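Local coordinates for protein salicylaldehyde dehydrogenase NahF (Pseudomonas putida, PDB 4JZ6) that binds salicylaldehyde and probably catalyses its NAD(+)-dependent oxidation to salicylate, a step in the bacterial breakdown of naphthalene, at residues Phe23-Trp28 with Thr202-Gln206; Arg39-Val43 with Pro343-Pro347; Ala314-Val318 with Val403-Cys407; Ile443-Cys447 with Tyr463-Lys467. All blocks are in the same frame, centred on the assembly; numbering follows the deposited sequence.

Contact 1: residues Phe23-Trp28 with Thr202-Gln206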
loop_
_atom_site.group_PDB
_atom_site.type_symbol
_atom_site.label_atom_id
_atom_site.label_comp_id
_atom_site.label_asym_id
_atom_site.label_seq_id
_atom_site.Cartn_x
_atom_site.Cartn_y
_atom_site.Cartn_z
ATOM N N PHE A 23 22.830 -5.757 -17.473
ATOM C CA PHE A 23 23.644 -6.131 -16.319
ATOM C C PHE A 23 22.967 -7.173 -15.427
ATOM O O PHE A 23 21.964 -6.885 -14.771
ATOM C CB PHE A 23 24.000 -4.892 -15.505
ATOM C CG PHE A 23 24.965 -5.152 -14.391
ATOM C CD1 PHE A 23 26.318 -5.316 -14.654
ATOM C CD2 PHE A 23 24.525 -5.221 -13.077
ATOM C CE1 PHE A 23 27.221 -5.547 -13.625
ATOM C CE2 PHE A 23 25.416 -5.451 -12.047
ATOM C CZ PHE A 23 26.768 -5.611 -12.318
ATOM N N ILE A 24 23.518 -8.385 -15.416
ATOM C CA ILE A 24 23.012 -9.471 -14.578
ATOM C C ILE A 24 24.163 -10.242 -13.928
ATOM O O ILE A 24 25.101 -10.651 -14.612
ATOM C CB ILE A 24 22.152 -10.459 -15.388
ATOM C CG1 ILE A 24 20.970 -9.739 -16.038
ATOM C CG2 ILE A 24 21.667 -11.584 -14.498
ATOM C CD1 ILE A 24 20.041 -10.655 -16.796
ATOM N N ASN A 25 24.084 -10.433 -12.611
ATOM C CA ASN A 25 25.099 -11.176 -11.857
ATOM C C ASN A 25 26.527 -10.651 -12.005
ATOM O O ASN A 25 27.442 -11.418 -12.304
ATOM C CB ASN A 25 25.064 -12.663 -12.223
ATOM C CG ASN A 25 24.304 -13.494 -11.213
ATOM O OD1 ASN A 25 24.315 -13.202 -10.014
ATOM N ND2 ASN A 25 23.641 -14.542 -11.690
ATOM N N ASN A 26 26.711 -9.352 -11.787
ATOM C CA ASN A 26 28.022 -8.722 -11.913
ATOM C C ASN A 26 28.633 -8.921 -13.295
ATOM O O ASN A 26 29.857 -8.927 -13.452
ATOM C CB ASN A 26 28.979 -9.211 -10.816
ATOM C CG ASN A 26 28.845 -8.418 -9.526
ATOM O OD1 ASN A 26 27.992 -7.533 -9.406
ATOM N ND2 ASN A 26 29.687 -8.738 -8.548
ATOM N N ALA A 27 27.771 -9.085 -14.296
ATOM C CA ALA A 27 28.230 -9.279 -15.668
ATOM C C ALA A 27 27.477 -8.384 -16.644
ATOM O O ALA A 27 26.246 -8.361 -16.659
ATOM C CB ALA A 27 28.091 -10.739 -16.076
ATOM N N TRP A 28 28.223 -7.642 -17.458
ATOM C CA TRP A 28 27.620 -6.861 -18.527
ATOM C C TRP A 28 27.498 -7.724 -19.778
ATOM O O TRP A 28 28.486 -8.283 -20.255
ATOM C CB TRP A 28 28.434 -5.603 -18.797
ATOM C CG TRP A 28 28.346 -4.595 -17.689
ATOM C CD1 TRP A 28 29.239 -4.408 -16.671
ATOM C CD2 TRP A 28 27.304 -3.632 -17.489
ATOM N NE1 TRP A 28 28.818 -3.389 -15.850
ATOM C CE2 TRP A 28 27.635 -2.894 -16.332
ATOM C CE3 TRP A 28 26.130 -3.320 -18.175
ATOM C CZ2 TRP A 28 26.826 -1.869 -15.846
ATOM C CZ3 TRP A 28 25.328 -2.302 -17.689
ATOM C CH2 TRP A 28 25.681 -1.589 -16.538
ATOM N N THR A 202 24.206 2.128 -12.558
ATOM C CA THR A 202 24.413 0.722 -12.257
ATOM C C THR A 202 25.898 0.448 -12.061
ATOM O O THR A 202 26.298 -0.183 -11.080
ATOM C CB THR A 202 23.887 -0.184 -13.385
ATOM O OG1 THR A 202 22.500 0.090 -13.613
ATOM C CG2 THR A 202 24.065 -1.659 -13.020
ATOM N N GLN A 203 26.711 0.933 -12.994
ATOM C CA GLN A 203 28.152 0.737 -12.925
ATOM C C GLN A 203 28.711 1.249 -11.599
ATOM O O GLN A 203 29.566 0.610 -10.984
ATOM C CB GLN A 203 28.852 1.423 -14.097
ATOM C CG GLN A 203 30.346 1.161 -14.135
ATOM C CD GLN A 203 31.062 2.027 -15.145
ATOM O OE1 GLN A 203 30.434 2.638 -16.011
ATOM N NE2 GLN A 203 32.382 2.093 -15.036
ATOM N N CYS A 204 28.214 2.397 -11.157
ATOM C CA CYS A 204 28.638 2.954 -9.886
ATOM C C CYS A 204 28.393 1.970 -8.751
ATOM O O CYS A 204 29.277 1.719 -7.930
ATOM C CB CYS A 204 27.913 4.265 -9.618
ATOM S SG CYS A 204 28.547 5.620 -10.605
ATOM N N VAL A 205 27.192 1.402 -8.723
ATOM C CA VAL A 205 26.852 0.406 -7.719
ATOM C C VAL A 205 27.788 -0.802 -7.802
ATOM O O VAL A 205 28.211 -1.339 -6.772
ATOM C CB VAL A 205 25.381 -0.023 -7.844
ATOM C CG1 VAL A 205 25.037 -1.081 -6.821
ATOM C CG2 VAL A 205 24.491 1.185 -7.666
ATOM N N GLN A 206 28.125 -1.211 -9.025
ATOM C CA GLN A 206 29.051 -2.321 -9.223
ATOM C C GLN A 206 30.417 -2.020 -8.614
ATOM O O GLN A 206 30.992 -2.860 -7.920
ATOM C CB GLN A 206 29.211 -2.665 -10.708
ATOM C CG GLN A 206 30.162 -3.839 -10.957
ATOM C CD GLN A 206 30.497 -4.049 -12.432
ATOM O OE1 GLN A 206 30.225 -3.190 -13.274
ATOM N NE2 GLN A 206 31.097 -5.198 -12.747
#

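Contact 2: residues Arg39-Val43 with Pro343-Pro347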
loop_
_atom_site.group_PDB
_atom_site.type_symbol
_atom_site.label_atom_id
_atom_site.label_comp_id
_atom_site.label_asym_id
_atom_site.label_seq_id
_atom_site.Cartn_x
_atom_site.Cartn_y
_atom_site.Cartn_z
ATOM N N ARG A 39 18.890 5.422 -28.673
ATOM C CA ARG A 39 18.352 6.674 -28.173
ATOM C C ARG A 39 18.897 7.765 -29.082
ATOM O O ARG A 39 20.050 8.177 -28.947
ATOM C CB ARG A 39 18.780 6.907 -26.722
ATOM C CG ARG A 39 18.526 8.312 -26.189
ATOM C CD ARG A 39 17.093 8.764 -26.417
ATOM N NE ARG A 39 16.805 10.052 -25.784
ATOM C CZ ARG A 39 15.823 10.866 -26.169
ATOM N NH1 ARG A 39 15.040 10.530 -27.186
ATOM N NH2 ARG A 39 15.623 12.019 -25.543
ATOM N N LYS A 40 18.083 8.202 -30.040
ATOM C CA LYS A 40 18.488 9.285 -30.923
ATOM C C LYS A 40 18.121 10.612 -30.271
ATOM O O LYS A 40 17.153 10.693 -29.514
ATOM C CB LYS A 40 17.802 9.174 -32.286
ATOM C CG LYS A 40 18.058 7.879 -33.047
ATOM C CD LYS A 40 17.153 7.810 -34.271
ATOM C CE LYS A 40 17.209 6.453 -34.957
ATOM N NZ LYS A 40 16.120 6.310 -35.974
ATOM N N HIS A 41 18.906 11.645 -30.558
ATOM C CA HIS A 41 18.600 12.991 -30.099
ATOM C C HIS A 41 17.263 13.422 -30.692
ATOM O O HIS A 41 17.028 13.254 -31.892
ATOM C CB HIS A 41 19.709 13.948 -30.531
ATOM C CG HIS A 41 19.590 15.324 -29.952
ATOM N ND1 HIS A 41 18.922 16.345 -30.590
ATOM C CD2 HIS A 41 20.065 15.846 -28.797
ATOM C CE1 HIS A 41 18.992 17.441 -29.855
ATOM N NE2 HIS A 41 19.678 17.165 -28.761
ATOM N N PRO A 42 16.375 13.970 -29.851
ATOM C CA PRO A 42 15.012 14.303 -30.279
ATOM C C PRO A 42 14.912 15.403 -31.347
ATOM O O PRO A 42 13.873 15.492 -31.999
ATOM C CB PRO A 42 14.328 14.730 -28.977
ATOM C CG PRO A 42 15.433 15.136 -28.082
ATOM C CD PRO A 42 16.590 14.259 -28.424
ATOM N N VAL A 43 15.947 16.215 -31.548
ATOM C CA VAL A 43 15.869 17.214 -32.616
ATOM C C VAL A 43 16.834 16.967 -33.785
ATOM O O VAL A 43 16.489 17.247 -34.935
ATOM C CB VAL A 43 15.945 18.690 -32.086
ATOM C CG1 VAL A 43 16.033 18.729 -30.566
ATOM C CG2 VAL A 43 17.088 19.463 -32.724
ATOM N N PRO A 343 16.001 21.085 -24.782
ATOM C CA PRO A 343 14.989 20.412 -25.600
ATOM C C PRO A 343 14.204 19.403 -24.774
ATOM O O PRO A 343 14.722 18.882 -23.790
ATOM C CB PRO A 343 15.821 19.701 -26.671
ATOM C CG PRO A 343 17.173 19.529 -26.052
ATOM C CD PRO A 343 17.373 20.746 -25.199
ATOM N N MET A 344 12.963 19.143 -25.165
ATOM C CA MET A 344 12.167 18.108 -24.519
ATOM C C MET A 344 12.673 16.737 -24.933
ATOM O O MET A 344 13.579 16.632 -25.754
ATOM C CB MET A 344 10.685 18.280 -24.844
ATOM C CG MET A 344 10.117 19.554 -24.260
ATOM S SD MET A 344 8.374 19.830 -24.594
ATOM C CE MET A 344 8.386 19.968 -26.380
ATOM N N VAL A 345 12.093 15.686 -24.364
ATOM C CA VAL A 345 12.672 14.347 -24.473
ATOM C C VAL A 345 12.430 13.668 -25.819
ATOM O O VAL A 345 13.261 12.885 -26.283
ATOM C CB VAL A 345 12.181 13.419 -23.324
ATOM C CG1 VAL A 345 10.705 13.087 -23.486
ATOM C CG2 VAL A 345 13.002 12.143 -23.268
ATOM N N SER A 346 11.305 13.977 -26.451
ATOM C CA SER A 346 10.870 13.229 -27.622
ATOM C C SER A 346 10.236 14.143 -28.657
ATOM O O SER A 346 9.584 15.124 -28.301
ATOM C CB SER A 346 9.867 12.152 -27.197
ATOM O OG SER A 346 9.346 11.439 -28.305
ATOM N N PRO A 347 10.403 13.811 -29.950
ATOM C CA PRO A 347 9.817 14.593 -31.050
ATOM C C PRO A 347 8.300 14.435 -31.089
ATOM O O PRO A 347 7.707 14.395 -32.165
ATOM C CB PRO A 347 10.420 13.950 -32.305
ATOM C CG PRO A 347 11.563 13.096 -31.818
ATOM C CD PRO A 347 11.194 12.670 -30.443
#

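Contact 3: residues Ala314-Val318 with Val403-Cys407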
loop_
_atom_site.group_PDB
_atom_site.type_symbol
_atom_site.label_atom_id
_atom_site.label_comp_id
_atom_site.label_asym_id
_atom_site.label_seq_id
_atom_site.Cartn_x
_atom_site.Cartn_y
_atom_site.Cartn_z
ATOM N N ALA A 314 -3.299 39.286 -9.433
ATOM C CA ALA A 314 -2.999 38.548 -10.663
ATOM C C ALA A 314 -2.287 39.339 -11.763
ATOM O O ALA A 314 -1.224 38.930 -12.231
ATOM C CB ALA A 314 -4.268 37.930 -11.216
ATOM N N ASP A 315 -2.888 40.448 -12.186
ATOM C CA ASP A 315 -2.327 41.261 -13.263
ATOM C C ASP A 315 -0.881 41.665 -12.995
ATOM O O ASP A 315 -0.034 41.605 -13.889
ATOM C CB ASP A 315 -3.176 42.512 -13.506
ATOM C CG ASP A 315 -4.435 42.220 -14.298
ATOM O OD1 ASP A 315 -4.440 41.245 -15.077
ATOM O OD2 ASP A 315 -5.418 42.976 -14.149
ATOM N N GLU A 316 -0.600 42.075 -11.762
ATOM C CA GLU A 316 0.744 42.500 -11.399
ATOM C C GLU A 316 1.687 41.308 -11.388
ATOM O O GLU A 316 2.783 41.370 -11.946
ATOM C CB GLU A 316 0.742 43.178 -10.033
ATOM C CG GLU A 316 2.109 43.631 -9.557
ATOM C CD GLU A 316 2.079 44.140 -8.124
ATOM O OE1 GLU A 316 0.968 44.299 -7.562
ATOM O OE2 GLU A 316 3.166 44.375 -7.553
ATOM N N PHE A 317 1.250 40.221 -10.758
ATOM C CA PHE A 317 2.052 39.004 -10.670
ATOM C C PHE A 317 2.364 38.426 -12.044
ATOM O O PHE A 317 3.501 38.031 -12.316
ATOM C CB PHE A 317 1.344 37.944 -9.826
ATOM C CG PHE A 317 1.993 36.593 -9.888
ATOM C CD1 PHE A 317 3.056 36.285 -9.055
ATOM C CD2 PHE A 317 1.544 35.631 -10.783
ATOM C CE1 PHE A 317 3.659 35.044 -9.115
ATOM C CE2 PHE A 317 2.143 34.392 -10.851
ATOM C CZ PHE A 317 3.201 34.095 -10.015
ATOM N N VAL A 318 1.346 38.355 -12.896
ATOM C CA VAL A 318 1.513 37.815 -14.241
ATOM C C VAL A 318 2.510 38.650 -15.040
ATOM O O VAL A 318 3.340 38.109 -15.770
ATOM C CB VAL A 318 0.159 37.708 -14.993
ATOM C CG1 VAL A 318 0.373 37.377 -16.463
ATOM C CG2 VAL A 318 -0.725 36.660 -14.348
ATOM N N VAL A 403 0.235 27.212 -16.608
ATOM C CA VAL A 403 -1.034 27.937 -16.685
ATOM C C VAL A 403 -1.370 28.763 -15.441
ATOM O O VAL A 403 -1.051 28.382 -14.310
ATOM C CB VAL A 403 -2.221 26.995 -16.993
ATOM C CG1 VAL A 403 -1.965 26.224 -18.272
ATOM C CG2 VAL A 403 -2.475 26.046 -15.835
ATOM N N VAL A 404 -2.017 29.902 -15.670
ATOM C CA VAL A 404 -2.475 30.764 -14.591
ATOM C C VAL A 404 -3.986 30.646 -14.421
ATOM O O VAL A 404 -4.747 30.903 -15.357
ATOM C CB VAL A 404 -2.130 32.241 -14.854
ATOM C CG1 VAL A 404 -2.361 33.065 -13.610
ATOM C CG2 VAL A 404 -0.693 32.375 -15.311
ATOM N N ILE A 405 -4.417 30.242 -13.229
ATOM C CA ILE A 405 -5.834 30.261 -12.897
ATOM C C ILE A 405 -6.079 31.334 -11.849
ATOM O O ILE A 405 -5.494 31.304 -10.767
ATOM C CB ILE A 405 -6.315 28.913 -12.350
ATOM C CG1 ILE A 405 -5.886 27.779 -13.284
ATOM C CG2 ILE A 405 -7.821 28.936 -12.183
ATOM C CD1 ILE A 405 -5.991 26.406 -12.662
ATOM N N ARG A 406 -6.924 32.298 -12.186
ATOM C CA ARG A 406 -7.228 33.384 -11.271
ATOM C C ARG A 406 -8.375 32.978 -10.360
ATOM O O ARG A 406 -9.254 32.211 -10.757
ATOM C CB ARG A 406 -7.576 34.650 -12.048
ATOM C CG ARG A 406 -6.396 35.250 -12.788
ATOM C CD ARG A 406 -6.835 36.125 -13.941
ATOM N NE ARG A 406 -5.693 36.698 -14.644
ATOM C CZ ARG A 406 -5.350 37.981 -14.603
ATOM N NH1 ARG A 406 -4.288 38.402 -15.277
ATOM N NH2 ARG A 406 -6.072 38.848 -13.901
ATOM N N CYS A 407 -8.359 33.488 -9.132
ATOM C CA CYS A 407 -9.390 33.153 -8.158
ATOM C C CYS A 407 -9.665 34.320 -7.232
ATOM O O CYS A 407 -8.882 35.266 -7.158
ATOM C CB CYS A 407 -8.976 31.937 -7.330
ATOM S SG CYS A 407 -7.603 32.231 -6.181
#

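Contact 4: residues Ile443-Cys447 with Tyr463-Lys467. With NK (salicylaldehyde), chain B; SO4 (sulfate ion), chain D.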
loop_
_atom_site.group_PDB
_atom_site.type_symbol
_atom_site.label_atom_id
_atom_site.label_comp_id
_atom_site.label_asym_id
_atom_site.label_seq_id
_atom_site.Cartn_x
_atom_site.Cartn_y
_atom_site.Cartn_z
ATOM N N ILE A 443 -5.252 21.652 1.687
ATOM C CA ILE A 443 -5.056 21.119 0.334
ATOM C C ILE A 443 -4.544 19.675 0.325
ATOM O O ILE A 443 -3.801 19.257 1.218
ATOM C CB ILE A 443 -4.137 22.018 -0.535
ATOM C CG1 ILE A 443 -2.755 22.165 0.098
ATOM C CG2 ILE A 443 -4.777 23.386 -0.754
ATOM C CD1 ILE A 443 -1.859 23.129 -0.639
ATOM N N GLU A 444 -4.953 18.926 -0.697
ATOM C CA GLU A 444 -4.719 17.483 -0.764
ATOM C C GLU A 444 -3.434 17.123 -1.519
ATOM O O GLU A 444 -3.471 16.613 -2.643
ATOM C CB GLU A 444 -5.940 16.796 -1.387
ATOM C CG GLU A 444 -7.190 16.876 -0.511
ATOM C CD GLU A 444 -8.489 16.808 -1.300
ATOM O OE1 GLU A 444 -8.473 17.055 -2.524
ATOM O OE2 GLU A 444 -9.538 16.516 -0.690
ATOM N N TYR A 445 -2.295 17.397 -0.890
ATOM C CA TYR A 445 -1.001 17.250 -1.552
ATOM C C TYR A 445 0.023 16.546 -0.667
ATOM O O TYR A 445 0.056 16.747 0.549
ATOM C CB TYR A 445 -0.488 18.620 -2.032
ATOM C CG TYR A 445 -1.298 19.137 -3.200
ATOM C CD1 TYR A 445 -0.847 18.984 -4.508
ATOM C CD2 TYR A 445 -2.538 19.737 -3.000
ATOM C CE1 TYR A 445 -1.602 19.427 -5.576
ATOM C CE2 TYR A 445 -3.298 20.183 -4.062
ATOM C CZ TYR A 445 -2.825 20.028 -5.346
ATOM O OH TYR A 445 -3.580 20.475 -6.407
ATOM N N GLY A 446 0.841 15.700 -1.282
ATOM C CA GLY A 446 1.881 14.999 -0.559
ATOM C C GLY A 446 2.941 15.950 -0.041
ATOM O O GLY A 446 3.550 15.698 0.999
ATOM N N CYS A 447 3.167 17.040 -0.771
ATOM C CA CYS A 447 4.138 18.052 -0.368
ATOM C C CYS A 447 3.532 19.453 -0.432
ATOM O O CYS A 447 3.005 19.862 -1.473
ATOM C CB CYS A 447 5.367 17.991 -1.269
ATOM S SG CYS A 447 6.017 16.328 -1.510
ATOM N N TYR A 463 8.615 11.448 0.219
ATOM C CA TYR A 463 8.219 11.997 -1.069
ATOM C C TYR A 463 7.165 11.129 -1.757
ATOM O O TYR A 463 7.402 9.955 -2.061
ATOM C CB TYR A 463 9.429 12.196 -1.980
ATOM C CG TYR A 463 9.086 12.945 -3.239
ATOM C CD1 TYR A 463 9.115 14.333 -3.271
ATOM C CD2 TYR A 463 8.714 12.269 -4.397
ATOM C CE1 TYR A 463 8.791 15.030 -4.424
ATOM C CE2 TYR A 463 8.389 12.955 -5.552
ATOM C CZ TYR A 463 8.427 14.335 -5.562
ATOM O OH TYR A 463 8.108 15.015 -6.715
ATOM N N GLY A 464 6.002 11.726 -2.000
ATOM C CA GLY A 464 4.897 11.038 -2.640
ATOM C C GLY A 464 3.666 11.917 -2.753
ATOM O O GLY A 464 3.654 13.040 -2.248
ATOM N N GLY A 465 2.627 11.403 -3.410
ATOM C CA GLY A 465 1.390 12.148 -3.577
ATOM C C GLY A 465 0.127 11.386 -3.209
ATOM O O GLY A 465 0.183 10.229 -2.797
ATOM N N THR A 466 -1.018 12.049 -3.355
ATOM C CA THR A 466 -2.320 11.435 -3.120
ATOM C C THR A 466 -3.054 11.338 -4.446
ATOM O O THR A 466 -2.580 11.856 -5.458
ATOM C CB THR A 466 -3.185 12.287 -2.169
ATOM O OG1 THR A 466 -3.586 13.492 -2.834
ATOM C CG2 THR A 466 -2.401 12.659 -0.924
ATOM N N LYS A 467 -4.216 10.692 -4.436
ATOM C CA LYS A 467 -5.051 10.583 -5.634
ATOM C C LYS A 467 -4.314 9.956 -6.812
ATOM O O LYS A 467 -3.609 8.967 -6.652
ATOM C CB LYS A 467 -5.594 11.949 -6.045
ATOM C CG LYS A 467 -6.330 12.691 -4.952
ATOM C CD LYS A 467 -6.846 14.007 -5.495
ATOM C CE LYS A 467 -7.023 15.036 -4.401
ATOM N NZ LYS A 467 -7.363 16.366 -4.977
HETATM O OAH NK B . 9.054 14.633 -10.572
HETATM C CAD NK B . 10.022 13.926 -10.768
HETATM C CAA NK B . 11.090 13.998 -9.747
HETATM C CAC NK B . 10.811 13.859 -8.388
HETATM C CAG NK B . 11.852 13.939 -7.468
HETATM C CAI NK B . 13.147 14.171 -7.893
HETATM C CAE NK B . 13.423 14.317 -9.239
HETATM C CAB NK B . 12.390 14.232 -10.173
HETATM O OAF NK B . 12.613 14.369 -11.522
HETATM S S SO4 D . -4.951 8.695 -1.118
HETATM O O1 SO4 D . -4.180 7.629 -1.756
HETATM O O2 SO4 D . -4.026 9.583 -0.423
HETATM O O3 SO4 D . -5.698 9.443 -2.131
HETATM O O4 SO4 D . -5.884 8.106 -0.160
HETATM O O HOH W 1 -4.986 17.434 -5.013
HETATM O O HOH W 2 5.776 13.642 0.354
#

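Contact 1: residues Phe23-Trp28 with Thr202-Gln206
A first torsion of -70° places CG of Trp28 opposite its carbonyl carbon and carries the indole toward helix 195-208, from which Gln206 reaches out to meet it, CG anti to the backbone N (chi1 -179°) and the chain extended beyond. Trp28 NE1 donates to Gln206 OE1 at 2.9 Å, the acceptor sitting near the indole plane at the ring edge. On the glutamine side the N-H arrives from above the carbonyl plane, not along a lone pair. Glutamine suits the place because it is long enough to span the gap and offers a neutral acceptor to the one polar atom of the indole.

Phe23 packs against both Trp28 and the helix. Its CD1 stands over the centre of one indole face, Phe23 CD2 meets the methyl CG2 of Thr202 at 3.6 Å, and Phe23 CE1 touches Gln206 CD at 3.8 Å. Thr202 CG2 also lies 3.9 Å from Trp28 CH2. Thr202 can present a hydrocarbon surface here since its OG1 is bonded to His198 O, one turn back in the helix. A leucine in place of Trp28, lacking the indole N-H, would probably leave Gln206 OE1 without its donor and open a gap beside Phe23 and the threonine methyl.

The hairpin of strands 18-24 and 27-29 is thereby docked on helix 195-208. Phe23 also bonds through its backbone to Tyr217 of strand 215-218, Ile24 packs on helix 56-73, and Cys204 and Val205 tie the helix to helix 78-94.

Contact 2: residues Arg39-Val43 with Pro343-Pro347
Arg39 directs its guanidinium at the backbone oxygen of Val345. Arg39 NH2 makes the main bond, 2.6 Å to Val345 O at an N-H...O angle of 151°, lying in the carbonyl plane on a lone pair, and Arg39 NH1 adds a weak one of 3.1 Å to the same Val345 O. That oxygen, at the guanidinium edge, is held chiefly by NH2. NH2 has a second acceptor in Glu106 O. The bend at chi2 (51°) brings the group down from strand 36-40 to this loop.

Pro42 supplies the shape. Pro42 CG lies 3.3 Å from Met344 O and Pro42 CB 3.4 Å from Val345 O, while Pro42 O rests 3.3 Å from Pro347 CG. Val43 CG1 completes the packing at 4.0 Å from Pro343 CB. Close by, the His41 imidazole is used at both nitrogens, ND1 with the backbone N of Ser44 and NE2, weakly, with Asp332. Val345 N has a weak bond to Gln299 OE1.

The prolines add apolar and carbonyl contacts; the hydrogen bonds across the contact both come from Arg39. With neutral backbone carbonyls as acceptors at NH2, the buried cation is likely to be stabilised by peptide dipoles there.

Contact 3: residues Ala314-Val318 with Val403-Cys407
Arg406, which buries the most surface here, extends from strand 401-407 to the first turns of helix 311-327 and takes hold of Asp315. Both terminal nitrogens converge on one oxygen: Arg406 NH1 lies 2.9 Å from Asp315 OD1, and Arg406 NH2 3.1 Å from it, the first bond the straighter at 152°. OD1 is close to the guanidinium plane, yet both nitrogens approach it from one face of the carboxylate, whose plane is turned 60° from that of the guanidinium. This is an end-on salt bridge to a single atom.

Ala314 lets the arginine come so near. Ala314 CB lies over one face of the guanidinium, 3.4 Å from Arg406 NH2, and a small methyl suits so close a pass.

Val318 and Val404 carry the apolar half. Val318 CG2, placed opposite the carbonyl carbon by chi1 of 170°, meets Val404 CG1 at 4.0 Å and also flanks Arg406 NH1. These branched side chains lie between a helix and strand that run nearly antiparallel, as where a helix covers a parallel sheet in an alpha/beta fold; Ala314, Phe317 and Val404 all touch Val309 of the adjoining strand 306-310.

A methionine in place of Arg406 would probably leave Asp315 without its cation and strip Asp384 of a salt-bridge partner. Asp384 OD2, the strongest partner, binds NH1, and Glu311 forms a long, weak ion pair with NH2; together the acids probably balance and hold the charge of Arg406, making the helix-sheet join electrostatic at one end and apolar at the other.

Contact 4: residues Ile443-Cys447 with Tyr463-Lys467
Gly446 and Gly464 meet backbone to backbone in the tight part of this contact: Gly446 CA sets a C-H against Gly464 O at 3.1 Å. A beta carbon on Gly446 would run into that oxygen, which is why glycine suits the place. Beside it, Cys447 SG makes an oblique sulfur-aromatic contact with Tyr463, 4.1 Å from its CD1. The tyrosine ring continues away from the cysteine to salicylaldehyde, Tyr463 OH 3.4 Å from the ligand atom CAC.

The other end is polar and partly open. Lys467, extended beyond CG, brings NZ to 2.8 Å from Glu444 OE1 on the anti side, tilted out of the carboxylate plane, the side chains crossing at about a right angle. NZ also bonds to Ser420 O and to a water that donates to Glu444 O, while Thr466 OG1 gives that same backbone oxygen a weak bond. Lys467 N holds a sulfate O3 at 3.0 Å, and Arg239 and Arg240 of the second subunit bind the same ion, probably from the crystallisation liquor.

Cys447 begins strand 447-450, which pairs in parallel with a strand of the second subunit and so carries the sheet across the interface. Substrate pocket and shared sheet thus lie side by side, as in the aldehyde dehydrogenase fold, and the nearest atoms of Gly464 and Glu267, the predicted active-site residue, are about 3 Å apart.

Contacts 1 and 2 both fix the N-terminal four-stranded sheet, at its two outermost strands, 27-29 and 36-40; their centres are about 27 Å apart. Contact 2 joins that sheet to the loop before helix 349-362, and the side chain of Val345 comes to about 12 Å from a bound salicylaldehyde. Contacts 3 and 4 belong to the same seven-stranded sheet, through strand 401-407 and strand 447-450, outermost within the chain, with nearest atoms about 9 Å apart. Contact 4 alone touches the ligand, through Tyr463. Contacts 1 and 3, about 50 Å apart between centres, lie on opposite sides of the chain's centre, both away from the ligand pockets and the predicted active site.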